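Local coordinates for aminoglycoside-O-phosphotransferase VIII (Streptomyces rimosus, PDB 4H05), which probably transfers a phosphate group from ATP to the 3'-hydroxyl of aminoglycoside antibiotics, a modification that gives resistance to them, at residues Ala30-Val35 against Val47-Ala51; Asp218-Ala224 against Lys262-Arg267. All coordinates share one frame; numbering follows the deposited sequence.

Interaction 1 of 2, residues Ala30-Val35 against Val47-Ala51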
ATOM      1  N   ALA A  30     -14.678  -4.942  11.535  1.00106.84           N
ATOM      2  CA  ALA A  30     -16.122  -4.561  11.426  1.00 99.34           C
ATOM      3  C   ALA A  30     -17.065  -5.777  11.577  1.00 91.20           C
ATOM      4  O   ALA A  30     -16.828  -6.599  12.443  1.00 78.77           O
ATOM      5  CB  ALA A  30     -16.386  -3.783  10.134  1.00 90.90           C
ATOM      6  N   SER A  31     -18.124  -5.885  10.761  1.00103.98           N
ATOM      7  CA  SER A  31     -18.884  -7.159  10.611  1.00103.10           C
ATOM      8  C   SER A  31     -17.916  -8.244  10.081  1.00 97.62           C
ATOM      9  O   SER A  31     -17.057  -8.727  10.830  1.00102.97           O
ATOM     10  CB  SER A  31     -20.131  -7.014   9.685  1.00100.36           C
ATOM     11  OG  SER A  31     -21.258  -6.386  10.295  1.00 93.39           O
ATOM     12  N   GLY A  32     -18.036  -8.622   8.808  1.00 86.30           N
ATOM     13  CA  GLY A  32     -17.025  -9.453   8.163  1.00 79.18           C
ATOM     14  C   GLY A  32     -16.191  -8.566   7.244  1.00 75.45           C
ATOM     15  O   GLY A  32     -15.937  -8.945   6.104  1.00 67.94           O
ATOM     16  N   ALA A  33     -15.723  -7.418   7.749  1.00 67.12           N
ATOM     17  CA  ALA A  33     -15.241  -6.319   6.899  1.00 75.98           C
ATOM     18  C   ALA A  33     -13.733  -6.184   6.674  1.00 70.82           C
ATOM     19  O   ALA A  33     -13.150  -5.178   7.072  1.00 81.66           O
ATOM     20  CB  ALA A  33     -15.785  -4.987   7.412  1.00 90.66           C
ATOM     21  N   GLY A  34     -13.137  -7.136   5.957  1.00 61.72           N
ATOM     22  CA  GLY A  34     -11.782  -6.994   5.485  1.00 54.33           C
ATOM     23  C   GLY A  34     -11.394  -7.666   4.169  1.00 43.64           C
ATOM     24  O   GLY A  34     -11.788  -7.232   3.094  1.00 40.22           O
ATOM     25  N   VAL A  35     -10.540  -8.679   4.294  1.00 38.42           N
ATOM     26  CA  VAL A  35      -9.756  -9.211   3.214  1.00 33.59           C
ATOM     27  C   VAL A  35      -9.889 -10.726   3.242  1.00 32.77           C
ATOM     28  O   VAL A  35      -9.673 -11.328   4.276  1.00 35.84           O
ATOM     29  CB  VAL A  35      -8.267  -8.824   3.374  1.00 35.54           C
ATOM     30  CG1 VAL A  35      -7.396  -9.512   2.285  1.00 35.65           C
ATOM     31  CG2 VAL A  35      -8.100  -7.287   3.308  1.00 36.83           C
ATOM     32  N   VAL A  47     -10.549 -10.954  -2.251  1.00 26.47           N
ATOM     33  CA  VAL A  47     -11.796 -10.154  -2.040  1.00 25.94           C
ATOM     34  C   VAL A  47     -11.583  -9.228  -0.877  1.00 26.84           C
ATOM     35  O   VAL A  47     -11.108  -9.649   0.177  1.00 28.83           O
ATOM     36  CB  VAL A  47     -12.999 -11.021  -1.734  1.00 25.70           C
ATOM     37  CG1 VAL A  47     -14.163 -10.170  -1.282  1.00 22.28           C
ATOM     38  CG2 VAL A  47     -13.325 -11.944  -2.915  1.00 22.78           C
ATOM     39  N   LYS A  48     -11.828  -7.947  -1.116  1.00 30.34           N
ATOM     40  CA  LYS A  48     -11.692  -6.905  -0.116  1.00 32.98           C
ATOM     41  C   LYS A  48     -13.075  -6.287   0.016  1.00 34.33           C
ATOM     42  O   LYS A  48     -13.729  -5.993  -0.975  1.00 34.41           O
ATOM     43  CB  LYS A  48     -10.660  -5.824  -0.526  1.00 34.13           C
ATOM     44  CG  LYS A  48      -9.221  -6.302  -0.421  1.00 37.20           C
ATOM     45  CD  LYS A  48      -8.119  -5.348  -0.893  1.00 33.79           C
ATOM     46  CE  LYS A  48      -8.254  -3.954  -0.378  1.00 33.83           C
ATOM     47  NZ  LYS A  48      -7.171  -3.083  -0.910  1.00 29.11           N
ATOM     48  N   VAL A  49     -13.514  -6.125   1.251  1.00 37.47           N
ATOM     49  CA  VAL A  49     -14.736  -5.390   1.530  1.00 41.78           C
ATOM     50  C   VAL A  49     -14.349  -4.377   2.600  1.00 42.68           C
ATOM     51  O   VAL A  49     -13.625  -4.699   3.544  1.00 45.54           O
ATOM     52  CB  VAL A  49     -15.862  -6.367   2.013  1.00 49.16           C
ATOM     53  CG1 VAL A  49     -17.240  -5.704   1.984  1.00 51.25           C
ATOM     54  CG2 VAL A  49     -15.899  -7.610   1.134  1.00 44.68           C
ATOM     55  N   ALA A  50     -14.787  -3.137   2.440  1.00 46.74           N
ATOM     56  CA  ALA A  50     -14.329  -2.109   3.354  1.00 47.95           C
ATOM     57  C   ALA A  50     -15.457  -1.396   4.133  1.00 58.58           C
ATOM     58  O   ALA A  50     -16.526  -1.022   3.559  1.00 43.38           O
ATOM     59  CB  ALA A  50     -13.516  -1.102   2.612  1.00 42.87           C
ATOM     60  N   ALA A  51     -15.148  -1.204   5.432  1.00 71.18           N
ATOM     61  CA  ALA A  51     -15.927  -0.383   6.388  1.00 80.76           C
ATOM     62  C   ALA A  51     -15.791   1.164   6.156  1.00 82.19           C
ATOM     63  O   ALA A  51     -14.806   1.777   6.582  1.00 77.99           O
ATOM     64  CB  ALA A  51     -15.532  -0.763   7.830  1.00 68.23           C
TER

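Interaction 2 of 2, residues Asp218-Ala224 against Lys262-Arg267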
ATOM      1  N   ASP A 218       5.573  12.832  -4.172  1.00 24.03           N
ATOM      2  CA  ASP A 218       7.029  12.753  -4.091  1.00 24.10           C
ATOM      3  C   ASP A 218       7.394  11.336  -4.027  1.00 21.67           C
ATOM      4  O   ASP A 218       6.905  10.634  -3.150  1.00 22.46           O
ATOM      5  CB  ASP A 218       7.514  13.393  -2.787  1.00 27.00           C
ATOM      6  CG  ASP A 218       8.985  13.770  -2.836  1.00 27.49           C
ATOM      7  OD1 ASP A 218       9.787  12.833  -2.871  1.00 32.15           O
ATOM      8  OD2 ASP A 218       9.301  14.995  -2.831  1.00 29.74           O
ATOM      9  N   ARG A 219       8.306  10.908  -4.870  1.00 23.23           N
ATOM     10  CA  ARG A 219       8.877   9.576  -4.714  1.00 23.54           C
ATOM     11  C   ARG A 219       9.243   9.227  -3.293  1.00 23.39           C
ATOM     12  O   ARG A 219       9.186   8.029  -2.936  1.00 28.11           O
ATOM     13  CB  ARG A 219      10.121   9.392  -5.596  1.00 25.00           C
ATOM     14  CG  ARG A 219      11.350  10.209  -5.116  1.00 27.23           C
ATOM     15  CD  ARG A 219      12.499  10.219  -6.080  1.00 30.21           C
ATOM     16  NE  ARG A 219      12.155  10.887  -7.309  1.00 33.10           N
ATOM     17  CZ  ARG A 219      12.079  10.323  -8.514  1.00 34.04           C
ATOM     18  NH1 ARG A 219      12.315   9.042  -8.722  1.00 37.49           N
ATOM     19  NH2 ARG A 219      11.755  11.087  -9.531  1.00 38.38           N
ATOM     20  N   HIS A 220       9.647  10.188  -2.460  1.00 23.59           N
ATOM     21  CA  HIS A 220       9.957   9.848  -1.039  1.00 22.18           C
ATOM     22  C   HIS A 220       8.751   9.311  -0.317  1.00 22.64           C
ATOM     23  O   HIS A 220       8.846   8.629   0.729  1.00 22.58           O
ATOM     24  CB  HIS A 220      10.632  11.031  -0.304  1.00 23.45           C
ATOM     25  CG  HIS A 220      11.994  11.379  -0.858  1.00 22.92           C
ATOM     26  ND1 HIS A 220      13.149  10.955  -0.268  1.00 28.54           N
ATOM     27  CD2 HIS A 220      12.366  12.020  -1.999  1.00 22.30           C
ATOM     28  CE1 HIS A 220      14.194  11.330  -1.020  1.00 24.87           C
ATOM     29  NE2 HIS A 220      13.723  12.022  -2.043  1.00 26.63           N
ATOM     30  N   SER A 221       7.556   9.532  -0.844  1.00 22.23           N
ATOM     31  CA  SER A 221       6.398   8.893  -0.163  1.00 22.40           C
ATOM     32  C   SER A 221       6.477   7.373  -0.215  1.00 21.31           C
ATOM     33  O   SER A 221       5.821   6.690   0.587  1.00 21.14           O
ATOM     34  CB  SER A 221       5.070   9.320  -0.835  1.00 24.12           C
ATOM     35  OG  SER A 221       5.166   9.048  -2.230  1.00 27.16           O
ATOM     36  N   ASP A 222       7.132   6.834  -1.244  1.00 20.06           N
ATOM     37  CA  ASP A 222       7.311   5.377  -1.373  1.00 21.54           C
ATOM     38  C   ASP A 222       8.572   4.911  -0.651  1.00 22.71           C
ATOM     39  O   ASP A 222       8.569   3.886   0.104  1.00 19.99           O
ATOM     40  CB  ASP A 222       7.330   4.931  -2.829  1.00 21.57           C
ATOM     41  CG  ASP A 222       5.943   4.789  -3.454  1.00 22.25           C
ATOM     42  OD1 ASP A 222       4.925   4.796  -2.762  1.00 19.31           O
ATOM     43  OD2 ASP A 222       5.901   4.739  -4.688  1.00 22.43           O
ATOM     44  N   LEU A 223       9.648   5.684  -0.844  1.00 25.34           N
ATOM     45  CA  LEU A 223      10.926   5.375  -0.194  1.00 26.66           C
ATOM     46  C   LEU A 223      10.825   5.308   1.326  1.00 28.95           C
ATOM     47  O   LEU A 223      11.461   4.456   1.952  1.00 31.64           O
ATOM     48  CB  LEU A 223      11.970   6.397  -0.614  1.00 27.33           C
ATOM     49  CG  LEU A 223      12.382   6.314  -2.093  1.00 27.99           C
ATOM     50  CD1 LEU A 223      13.275   7.452  -2.564  1.00 29.23           C
ATOM     51  CD2 LEU A 223      13.012   4.948  -2.339  1.00 25.18           C
ATOM     52  N   ALA A 224      10.054   6.239   1.916  1.00 30.60           N
ATOM     53  CA  ALA A 224       9.942   6.376   3.348  1.00 25.65           C
ATOM     54  C   ALA A 224       9.404   5.094   3.912  1.00 28.72           C
ATOM     55  O   ALA A 224       9.943   4.554   4.891  1.00 24.62           O
ATOM     56  CB  ALA A 224       9.039   7.575   3.731  1.00 24.65           C
ATOM     57  N   LYS A 262      12.848  14.398   3.959  1.00 28.89           N
ATOM     58  CA  LYS A 262      11.638  13.913   3.189  1.00 31.24           C
ATOM     59  C   LYS A 262      11.204  12.539   3.722  1.00 29.90           C
ATOM     60  O   LYS A 262      10.051  12.238   3.972  1.00 30.47           O
ATOM     61  CB  LYS A 262      11.920  13.911   1.679  1.00 31.57           C
ATOM     62  CG  LYS A 262      11.931  15.301   1.018  1.00 32.17           C
ATOM     63  CD  LYS A 262      12.384  15.230  -0.426  1.00 34.57           C
ATOM     64  CE  LYS A 262      11.890  16.362  -1.344  1.00 38.00           C
ATOM     65  NZ  LYS A 262      12.083  16.082  -2.829  1.00 39.81           N
ATOM     66  N   LEU A 263      12.133  11.682   3.997  1.00 30.32           N
ATOM     67  CA  LEU A 263      11.703  10.386   4.551  1.00 27.39           C
ATOM     68  C   LEU A 263      11.016  10.600   5.877  1.00 26.61           C
ATOM     69  O   LEU A 263       9.995   9.963   6.206  1.00 28.61           O
ATOM     70  CB  LEU A 263      12.912   9.481   4.773  1.00 24.74           C
ATOM     71  CG  LEU A 263      13.529   8.566   3.732  1.00 28.30           C
ATOM     72  CD1 LEU A 263      13.057   8.824   2.337  1.00 27.05           C
ATOM     73  CD2 LEU A 263      15.055   8.412   3.882  1.00 24.01           C
ATOM     74  N   ALA A 264      11.623  11.424   6.712  1.00 26.87           N
ATOM     75  CA  ALA A 264      11.026  11.710   8.015  1.00 26.70           C
ATOM     76  C   ALA A 264       9.608  12.253   7.840  1.00 24.45           C
ATOM     77  O   ALA A 264       8.676  11.758   8.484  1.00 24.38           O
ATOM     78  CB  ALA A 264      11.920  12.608   8.867  1.00 26.97           C
ATOM     79  N   PHE A 265       9.442  13.135   6.857  1.00 25.83           N
ATOM     80  CA  PHE A 265       8.174  13.756   6.601  1.00 27.25           C
ATOM     81  C   PHE A 265       7.177  12.739   6.120  1.00 25.81           C
ATOM     82  O   PHE A 265       6.077  12.712   6.598  1.00 29.77           O
ATOM     83  CB  PHE A 265       8.249  14.877   5.584  1.00 28.90           C
ATOM     84  CG  PHE A 265       6.897  15.484   5.318  1.00 27.84           C
ATOM     85  CD1 PHE A 265       6.353  16.402   6.189  1.00 27.17           C
ATOM     86  CD2 PHE A 265       6.135  15.059   4.253  1.00 27.99           C
ATOM     87  CE1 PHE A 265       5.102  16.922   5.988  1.00 27.38           C
ATOM     88  CE2 PHE A 265       4.899  15.578   4.008  1.00 27.45           C
ATOM     89  CZ  PHE A 265       4.354  16.508   4.885  1.00 28.00           C
ATOM     90  N   TYR A 266       7.574  11.829   5.258  1.00 25.50           N
ATOM     91  CA  TYR A 266       6.597  10.882   4.708  1.00 23.20           C
ATOM     92  C   TYR A 266       6.326   9.733   5.648  1.00 23.86           C
ATOM     93  O   TYR A 266       5.240   9.153   5.629  1.00 23.52           O
ATOM     94  CB  TYR A 266       6.965  10.475   3.242  1.00 22.46           C
ATOM     95  CG  TYR A 266       6.733  11.633   2.253  1.00 22.27           C
ATOM     96  CD1 TYR A 266       5.437  12.007   1.896  1.00 22.39           C
ATOM     97  CD2 TYR A 266       7.771  12.363   1.726  1.00 24.47           C
ATOM     98  CE1 TYR A 266       5.200  13.056   1.073  1.00 21.72           C
ATOM     99  CE2 TYR A 266       7.530  13.455   0.861  1.00 25.25           C
ATOM    100  CZ  TYR A 266       6.234  13.803   0.616  1.00 24.22           C
ATOM    101  OH  TYR A 266       5.955  14.827  -0.151  1.00 28.30           O
ATOM    102  N   ARG A 267       7.235   9.468   6.586  1.00 22.92           N
ATOM    103  CA  ARG A 267       6.924   8.579   7.686  1.00 23.88           C
ATOM    104  C   ARG A 267       5.880   9.207   8.622  1.00 24.88           C
ATOM    105  O   ARG A 267       5.040   8.489   9.157  1.00 27.54           O
ATOM    106  CB  ARG A 267       8.173   8.202   8.539  1.00 27.92           C
ATOM    107  CG  ARG A 267       9.098   7.070   8.053  1.00 31.08           C
ATOM    108  CD  ARG A 267      10.101   6.594   9.176  1.00 33.46           C
ATOM    109  NE  ARG A 267      11.339   7.105   8.660  1.00 48.14           N
ATOM    110  CZ  ARG A 267      12.074   8.112   9.089  1.00 43.37           C
ATOM    111  NH1 ARG A 267      11.901   8.692  10.246  1.00 40.87           N
ATOM    112  NH2 ARG A 267      13.069   8.485   8.303  1.00 45.82           N
TER
HETATM  113  O   HOH W   1       8.144  16.304  -0.952  1.00 27.01           O
HETATM  114  O   HOH W   2       4.091  14.228  -2.231  1.00 30.29           O
HETATM  115  O   HOH W   3      11.981   5.739   6.040  1.00 27.98           O

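Interaction 1 of 2, residues Ala30-Val35 against Val47-Ala51
Gly34 and Val49 are joined by one backbone hydrogen bond, from Val49 N to Gly34 O at 2.8 Å. The bond is nearly straight, 167° at the hydrogen. Gly34 O also takes a CA-H...O contact from Lys48 CA at 3.2 Å. A second contact of this kind runs the other way, from Val35 CA to Val47 O at 3.4 Å. Between them Val35 and Lys48 form an antiparallel non-hydrogen-bonded pair, with CA atoms 4.5 Å apart. Their side chains lie side by side on the same face of the sheet and point the same way. Val35 CG2 touches Lys48 CG at 4.0 Å. In this valine CG1 is anti to the backbone N (chi1 174°), which leaves CG2 beside that N and facing Lys48.

Beyond Gly34 the regular ladder stops. Gly34 N and Val49 O are badly angled and do not bond. The chain of 30-33 curls away, and the side-chain contacts here are apolar: Ala51 CB meets Ala30 CB at 3.9 Å and Ala33 CB at 4.3 Å. Ala30 is poorly ordered, so its place is less certain.

The lysine's polar end leads away from the loop. Its NZ forms salt bridges with Glu61 of helix 54-71 and with Asp210, a predicted magnesium ligand. The Lys48-Glu61 pair is consistent with the lysine-glutamate pair known from the protein kinase fold, and the loop before strand 35-40 with its nucleotide-binding loop.

Strand 43-50 runs between strands 35-40 and 86-93 in the five-stranded antiparallel sheet. Val49 packs on Met7 and Leu11 of helix 6-17, and Lys48 and Ala50 touch Leu58 of helix 54-71.

Interaction 2 of 2, residues Asp218-Ala224 against Lys262-Arg267
The Tyr266 ring packs against Ser221, whose N lies 3.7 Å above one face, offset toward the rim. Phe265 CD2 sits over the centre of the opposite face. Water 1 meets the ring edge in plane. The His220 ring is covered on one face by Lys262 CD, a CH-pi contact 3.8 Å from the centroid and 23° off the normal. Leu223 CD1 lies over its other face, and Leu263 CD1 is at its edge.

The lysine chain crosses the imidazole at about a right angle and stays extended beyond CG. This carries Lys262 NZ past the ring to Asp218 OD2, a salt bridge of 3.0 Å on the syn lone pair. Asp181 is a second acidic partner of NZ, and the two carboxylates would probably favour the charged lysine. Asp218 CB packs against Tyr266 OH at 3.4 Å. Water 1 donates to Asp218 OD2 and accepts from Tyr266 OH. Water 2 accepts from Asp218 N and donates to the same hydroxyl, so two bridges tie the phenol to Asp218.

Asp218 also leads into the helix. Asp218 O accepts from Ser221 N and Ser221 OG on opposite faces of its plane, with Ser221 OG at 2.5 Å. The hydroxyl sits between the backbone N and the carbonyl carbon (chi1 53°), which turns it back toward that oxygen. Farther along, Ala224 CB fits against Tyr266 CB at 3.6 Å, and water 3 links Ala224 O to Arg267 NE.

The axes of segments 220-224 and 262-267, parts of helices 220-230 and 260-270, cross at -79° and come within 8.1 Å. Ser221 rests on Cys187 of strand 184-187, Leu223 on helix 240-251 and Phe265 on helix 167-177.

Overall arrangement
Interaction 1 closes before interaction 2 opens along the chain, and the two lie on opposite sides of its centre. Their centres are about 28 Å apart and their nearest atoms about 15 Å, so they do not touch. The first belongs to the five-stranded antiparallel sheet near the N-terminus. The second joins two helices of the mainly helical C-terminal part. This matches the two-lobed kinase-like fold expected of the family. Each lies near a different part of the predicted active site: interaction 1 by a predicted magnesium ligand, Asp210, and interaction 2 with the side chain of Ser221 about 9 Å from that of Asp190, the predicted proton acceptor.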